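Local coordinates for protein alginate lyase (Bacteroides ovatus, PDB 3NNB) that probably cleaves the polysaccharide alginate by beta-elimination, at residues D38-M43 / T109-A114; G238-A243 / S293-D298. All coordinates share one frame; numbering follows the deposited sequence.

Contact 1 of 2, residues D38-M43 / T109-A114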
loop_
_atom_site.group_PDB
_atom_site.type_symbol
_atom_site.label_atom_id
_atom_site.label_comp_id
_atom_site.label_asym_id
_atom_site.label_seq_id
_atom_site.Cartn_x
_atom_site.Cartn_y
_atom_site.Cartn_z
ATOM N N ASP A 38 5.815 -17.095 -12.403
ATOM C CA ASP A 38 6.767 -18.220 -12.526
ATOM C C ASP A 38 8.015 -17.971 -11.691
ATOM O O ASP A 38 8.579 -18.893 -11.074
ATOM C CB ASP A 38 7.122 -18.454 -14.017
ATOM C CG ASP A 38 5.987 -19.069 -14.807
ATOM O OD1 ASP A 38 5.032 -19.647 -14.236
ATOM O OD2 ASP A 38 6.050 -18.966 -16.055
ATOM N N LYS A 39 8.448 -16.716 -11.595
ATOM C CA LYS A 39 9.588 -16.388 -10.741
ATOM C C LYS A 39 9.224 -16.568 -9.252
ATOM O O LYS A 39 10.020 -17.082 -8.450
ATOM C CB LYS A 39 10.055 -14.947 -10.983
ATOM C CG LYS A 39 10.778 -14.739 -12.297
ATOM C CD LYS A 39 11.153 -13.249 -12.485
ATOM C CE LYS A 39 11.526 -12.948 -13.935
ATOM N NZ LYS A 39 11.555 -11.480 -14.214
ATOM N N ALA A 40 7.988 -16.197 -8.891
ATOM C CA ALA A 40 7.516 -16.367 -7.529
ATOM C C ALA A 40 7.444 -17.835 -7.143
ATOM O O ALA A 40 7.613 -18.157 -5.955
ATOM C CB ALA A 40 6.161 -15.657 -7.296
ATOM N N LEU A 41 7.160 -18.720 -8.123
ATOM C CA LEU A 41 7.149 -20.174 -7.833
ATOM C C LEU A 41 8.493 -20.679 -7.335
ATOM O O LEU A 41 8.547 -21.659 -6.611
ATOM C CB LEU A 41 6.751 -20.979 -9.057
ATOM C CG LEU A 41 5.330 -20.842 -9.606
ATOM C CD1 LEU A 41 5.134 -21.745 -10.865
ATOM C CD2 LEU A 41 4.278 -21.155 -8.560
ATOM N N LYS A 42 9.573 -20.029 -7.757
ATOM C CA LYS A 42 10.916 -20.416 -7.367
ATOM C C LYS A 42 11.303 -19.941 -5.983
ATOM O O LYS A 42 12.346 -20.357 -5.457
ATOM C CB LYS A 42 11.923 -19.828 -8.369
ATOM C CG LYS A 42 11.759 -20.373 -9.774
ATOM C CD LYS A 42 12.751 -19.739 -10.739
ATOM C CE LYS A 42 12.616 -20.350 -12.136
ATOM N NZ LYS A 42 11.366 -19.994 -12.873
HETATM N N MSE A 43 10.552 -18.990 -5.431
HETATM C CA MSE A 43 10.948 -18.336 -4.166
HETATM C C MSE A 43 10.575 -19.205 -2.968
HETATM O O MSE A 43 9.478 -19.751 -2.893
HETATM C CB MSE A 43 10.305 -16.948 -4.030
HETATM C CG MSE A 43 10.667 -16.238 -2.713
HETATM SE SE MSE A 43 9.793 -14.505 -2.511
HETATM C CE MSE A 43 10.913 -13.444 -3.673
ATOM N N THR A 109 0.312 -11.310 -4.083
ATOM C CA THR A 109 -0.406 -10.434 -5.023
ATOM C C THR A 109 -0.167 -10.884 -6.480
ATOM O O THR A 109 -1.127 -11.062 -7.256
ATOM C CB THR A 109 -0.096 -8.951 -4.766
ATOM O OG1 THR A 109 -0.648 -8.599 -3.481
ATOM C CG2 THR A 109 -0.694 -8.049 -5.836
ATOM N N THR A 110 1.091 -11.086 -6.852
ATOM C CA THR A 110 1.455 -11.585 -8.170
ATOM C C THR A 110 0.737 -12.914 -8.481
ATOM O O THR A 110 0.160 -13.104 -9.581
ATOM C CB THR A 110 2.989 -11.790 -8.261
ATOM O OG1 THR A 110 3.642 -10.519 -8.111
ATOM C CG2 THR A 110 3.417 -12.441 -9.567
ATOM N N LEU A 111 0.822 -13.855 -7.541
ATOM C CA LEU A 111 0.265 -15.183 -7.724
ATOM C C LEU A 111 -1.245 -15.180 -7.810
ATOM O O LEU A 111 -1.823 -15.905 -8.612
ATOM C CB LEU A 111 0.756 -16.159 -6.646
ATOM C CG LEU A 111 2.286 -16.438 -6.797
ATOM C CD1 LEU A 111 2.859 -16.958 -5.436
ATOM C CD2 LEU A 111 2.613 -17.411 -8.001
ATOM N N GLY A 112 -1.916 -14.381 -6.977
ATOM C CA GLY A 112 -3.347 -14.311 -7.009
ATOM C C GLY A 112 -3.829 -13.711 -8.330
ATOM O O GLY A 112 -4.771 -14.210 -8.943
ATOM N N LEU A 113 -3.185 -12.640 -8.750
ATOM C CA LEU A 113 -3.483 -12.040 -10.055
ATOM C C LEU A 113 -3.212 -13.058 -11.190
ATOM O O LEU A 113 -4.009 -13.203 -12.108
ATOM C CB LEU A 113 -2.656 -10.786 -10.253
ATOM C CG LEU A 113 -3.172 -9.567 -9.508
ATOM C CD1 LEU A 113 -2.117 -8.445 -9.631
ATOM C CD2 LEU A 113 -4.549 -9.091 -9.984
ATOM N N ALA A 114 -2.089 -13.753 -11.117
ATOM C CA ALA A 114 -1.782 -14.777 -12.121
ATOM C C ALA A 114 -2.835 -15.880 -12.145
ATOM O O ALA A 114 -3.262 -16.306 -13.247
ATOM C CB ALA A 114 -0.362 -15.383 -11.884
#
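Ala-40 and Leu-111 face each other where helix 27-41 lies against the second half of helix 98-118, and their CA atoms, 7.3 Å apart, are the nearest pair of the two segments. Both CB atoms point toward the opposite helix. Ala-40 contributes a single methyl: its CB lies 4.0 Å from Leu-111 CG, and each of the two delta methyls of that leucine is as near, so the alanine sits over the branch point of the isobutyl group. In Leu-111, CG stands anti to the carbonyl carbon and beside the backbone N (chi1 -67°), which directs the fork at the small residue. A second touch comes from Leu-41, whose side chain reaches in from the flank and crosses that of Leu-111 at a slant, CD2 of Leu-41 lying 4.1 Å from CD2 of Leu-111. Leu-111 also packs on Ala-37 of helix 27-41 and on Tyr-123, Lys-126 and Ala-127 of helix 121-136, so its side chain touches two helices besides its own. Cutting Leu-111 back to an alanine is likely to open a gap beside the methyl of Ala-40 and leave Leu-41 CD2 without the methyl it meets here. Every contact between the segments is carbon on carbon at van der Waals distance, consistent with this patch being held by apolar packing, with no directional bond between the two segments.

Contact 2 of 2, residues G238-A243 / S293-D298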
loop_
_atom_site.group_PDB
_atom_site.type_symbol
_atom_site.label_atom_id
_atom_site.label_comp_id
_atom_site.label_asym_id
_atom_site.label_seq_id
_atom_site.Cartn_x
_atom_site.Cartn_y
_atom_site.Cartn_z
ATOM N N GLY A 238 -15.566 -8.618 7.626
ATOM C CA GLY A 238 -17.031 -8.554 7.747
ATOM C C GLY A 238 -17.583 -7.405 8.579
ATOM O O GLY A 238 -18.768 -7.381 8.913
ATOM N N ASN A 239 -16.750 -6.444 8.931
ATOM C CA ASN A 239 -17.127 -5.370 9.833
ATOM C C ASN A 239 -17.455 -4.135 9.006
ATOM O O ASN A 239 -16.704 -3.153 8.985
ATOM C CB ASN A 239 -16.026 -5.097 10.844
ATOM C CG ASN A 239 -16.483 -4.232 11.997
ATOM O OD1 ASN A 239 -17.553 -3.621 11.950
ATOM N ND2 ASN A 239 -15.667 -4.157 13.035
ATOM N N GLN A 240 -18.577 -4.214 8.302
ATOM C CA GLN A 240 -18.962 -3.144 7.369
ATOM C C GLN A 240 -19.258 -1.862 8.136
ATOM O O GLN A 240 -19.037 -0.751 7.624
ATOM C CB GLN A 240 -20.126 -3.600 6.447
ATOM C CG GLN A 240 -20.480 -2.602 5.284
ATOM C CD GLN A 240 -21.629 -3.105 4.373
ATOM O OE1 GLN A 240 -22.826 -2.941 4.690
ATOM N NE2 GLN A 240 -21.267 -3.646 3.222
ATOM N N ASP A 241 -19.731 -1.967 9.372
ATOM C CA ASP A 241 -20.058 -0.770 10.129
ATOM C C ASP A 241 -18.825 0.038 10.467
ATOM O O ASP A 241 -18.856 1.257 10.361
ATOM C CB ASP A 241 -20.853 -1.082 11.412
ATOM C CG ASP A 241 -22.291 -1.544 11.134
ATOM O OD1 ASP A 241 -22.804 -1.458 9.987
ATOM O OD2 ASP A 241 -22.912 -2.021 12.101
ATOM N N LEU A 242 -17.737 -0.623 10.886
ATOM C CA LEU A 242 -16.501 0.083 11.189
ATOM C C LEU A 242 -15.946 0.739 9.922
ATOM O O LEU A 242 -15.431 1.851 9.983
ATOM C CB LEU A 242 -15.429 -0.866 11.760
ATOM C CG LEU A 242 -14.048 -0.286 12.105
ATOM C CD1 LEU A 242 -14.051 0.935 13.049
ATOM C CD2 LEU A 242 -13.148 -1.411 12.748
ATOM N N ALA A 243 -16.017 0.041 8.794
ATOM C CA ALA A 243 -15.580 0.596 7.510
ATOM C C ALA A 243 -16.395 1.832 7.160
ATOM O O ALA A 243 -15.828 2.875 6.816
ATOM C CB ALA A 243 -15.684 -0.437 6.387
ATOM N N SER A 293 -16.228 3.742 -2.979
ATOM C CA SER A 293 -17.173 3.647 -4.106
ATOM C C SER A 293 -17.927 2.326 -4.054
ATOM O O SER A 293 -19.079 2.200 -4.510
ATOM C CB SER A 293 -16.451 3.766 -5.457
ATOM O OG SER A 293 -15.670 2.616 -5.730
ATOM N N THR A 294 -17.264 1.297 -3.553
ATOM C CA THR A 294 -17.917 -0.028 -3.489
ATOM C C THR A 294 -19.070 -0.048 -2.467
ATOM O O THR A 294 -19.930 -0.940 -2.530
ATOM C CB THR A 294 -16.922 -1.165 -3.197
ATOM O OG1 THR A 294 -16.487 -1.159 -1.834
ATOM C CG2 THR A 294 -15.743 -1.154 -4.183
ATOM N N LEU A 295 -19.072 0.898 -1.531
ATOM C CA LEU A 295 -20.104 1.053 -0.558
ATOM C C LEU A 295 -21.004 2.264 -0.908
ATOM O O LEU A 295 -21.781 2.671 -0.082
ATOM C CB LEU A 295 -19.495 1.248 0.834
ATOM C CG LEU A 295 -18.590 0.155 1.395
ATOM C CD1 LEU A 295 -18.129 0.532 2.795
ATOM C CD2 LEU A 295 -19.298 -1.171 1.387
ATOM N N GLY A 296 -20.855 2.832 -2.094
ATOM C CA GLY A 296 -21.661 3.972 -2.518
ATOM C C GLY A 296 -21.393 5.282 -1.812
ATOM O O GLY A 296 -22.237 6.176 -1.799
ATOM N N GLN A 297 -20.198 5.407 -1.234
ATOM C CA GLN A 297 -19.763 6.599 -0.538
ATOM C C GLN A 297 -18.825 7.436 -1.422
ATOM O O GLN A 297 -17.811 6.947 -1.937
ATOM C CB GLN A 297 -19.074 6.245 0.779
ATOM C CG GLN A 297 -19.887 5.300 1.676
ATOM C CD GLN A 297 -21.213 5.905 2.063
ATOM O OE1 GLN A 297 -21.244 6.977 2.656
ATOM N NE2 GLN A 297 -22.325 5.251 1.673
ATOM N N ASP A 298 -19.199 8.684 -1.655
ATOM C CA ASP A 298 -18.460 9.531 -2.598
ATOM C C ASP A 298 -17.401 10.328 -1.827
ATOM O O ASP A 298 -17.615 11.471 -1.469
ATOM C CB ASP A 298 -19.414 10.476 -3.311
ATOM C CG ASP A 298 -18.737 11.239 -4.438
ATOM O OD1 ASP A 298 -17.473 11.189 -4.556
ATOM O OD2 ASP A 298 -19.453 11.908 -5.201
#
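The nearest CA atoms of the two segments, those of Gln-240 and Leu-295, are 9.0 Å apart, so side chains bridge the distance from the first turn of helix 240-258 to the type I beta turn from Ser-293 to Gly-296. Leu-295 does most of this work. Its CD2 lies 3.7 Å from NE2 of Gln-240, a contact of methyl with amide nitrogen, and its CD1 is 4.5 Å from CB of Ala-243, a looser apolar touch. With CG anti to the backbone N (chi1 -172°) and an extended chain beyond it, Gln-240 carries its amide out past the leucine, the two side chains running in opposite directions. Polar bonds shape each segment separately. Asn-239 is the N-cap: its OD1 accepts from Leu-242 N at 3.2 Å, with the donor well above the carbonyl plane. Just after the turn, Gln-297 NE2 donates back to Leu-295 O over 3.2 Å, nearly straight at 169°; the acceptor lies in the amide plane of Gln-297, but the nitrogen sits above the carbonyl plane. Gly-238 and Gly-296, both with positive phi, are the C-prime residues of Schellman motifs that close the preceding helices. Leu-295 packs further along helix 240-258 on Met-244 and Ile-247, while Ala-243 also touches Thr-231, Ala-234 and Leu-235. The contact thus sets the loop after helix 274-293 against the start of helix 240-258, beside helix 221-236.

The two contacts share no helix and do not touch: their centres lie 30 Å apart and their nearest atoms about 15 Å. They follow one another along the chain, contact 1 closing before contact 2 opens. Contact 1 is the more buried, joining two helices whose backbones approach closely enough for a methyl to meet a leucine fork, and its chemistry is wholly apolar. Contact 2 is partly exposed and joins a helix start to a turn across a wider backbone gap, where an exposed amide shares the interface. Each centres on one leucine, but in contact 1 it meets an alanine and a second leucine, in contact 2 chiefly a glutamine amide and more loosely an alanine.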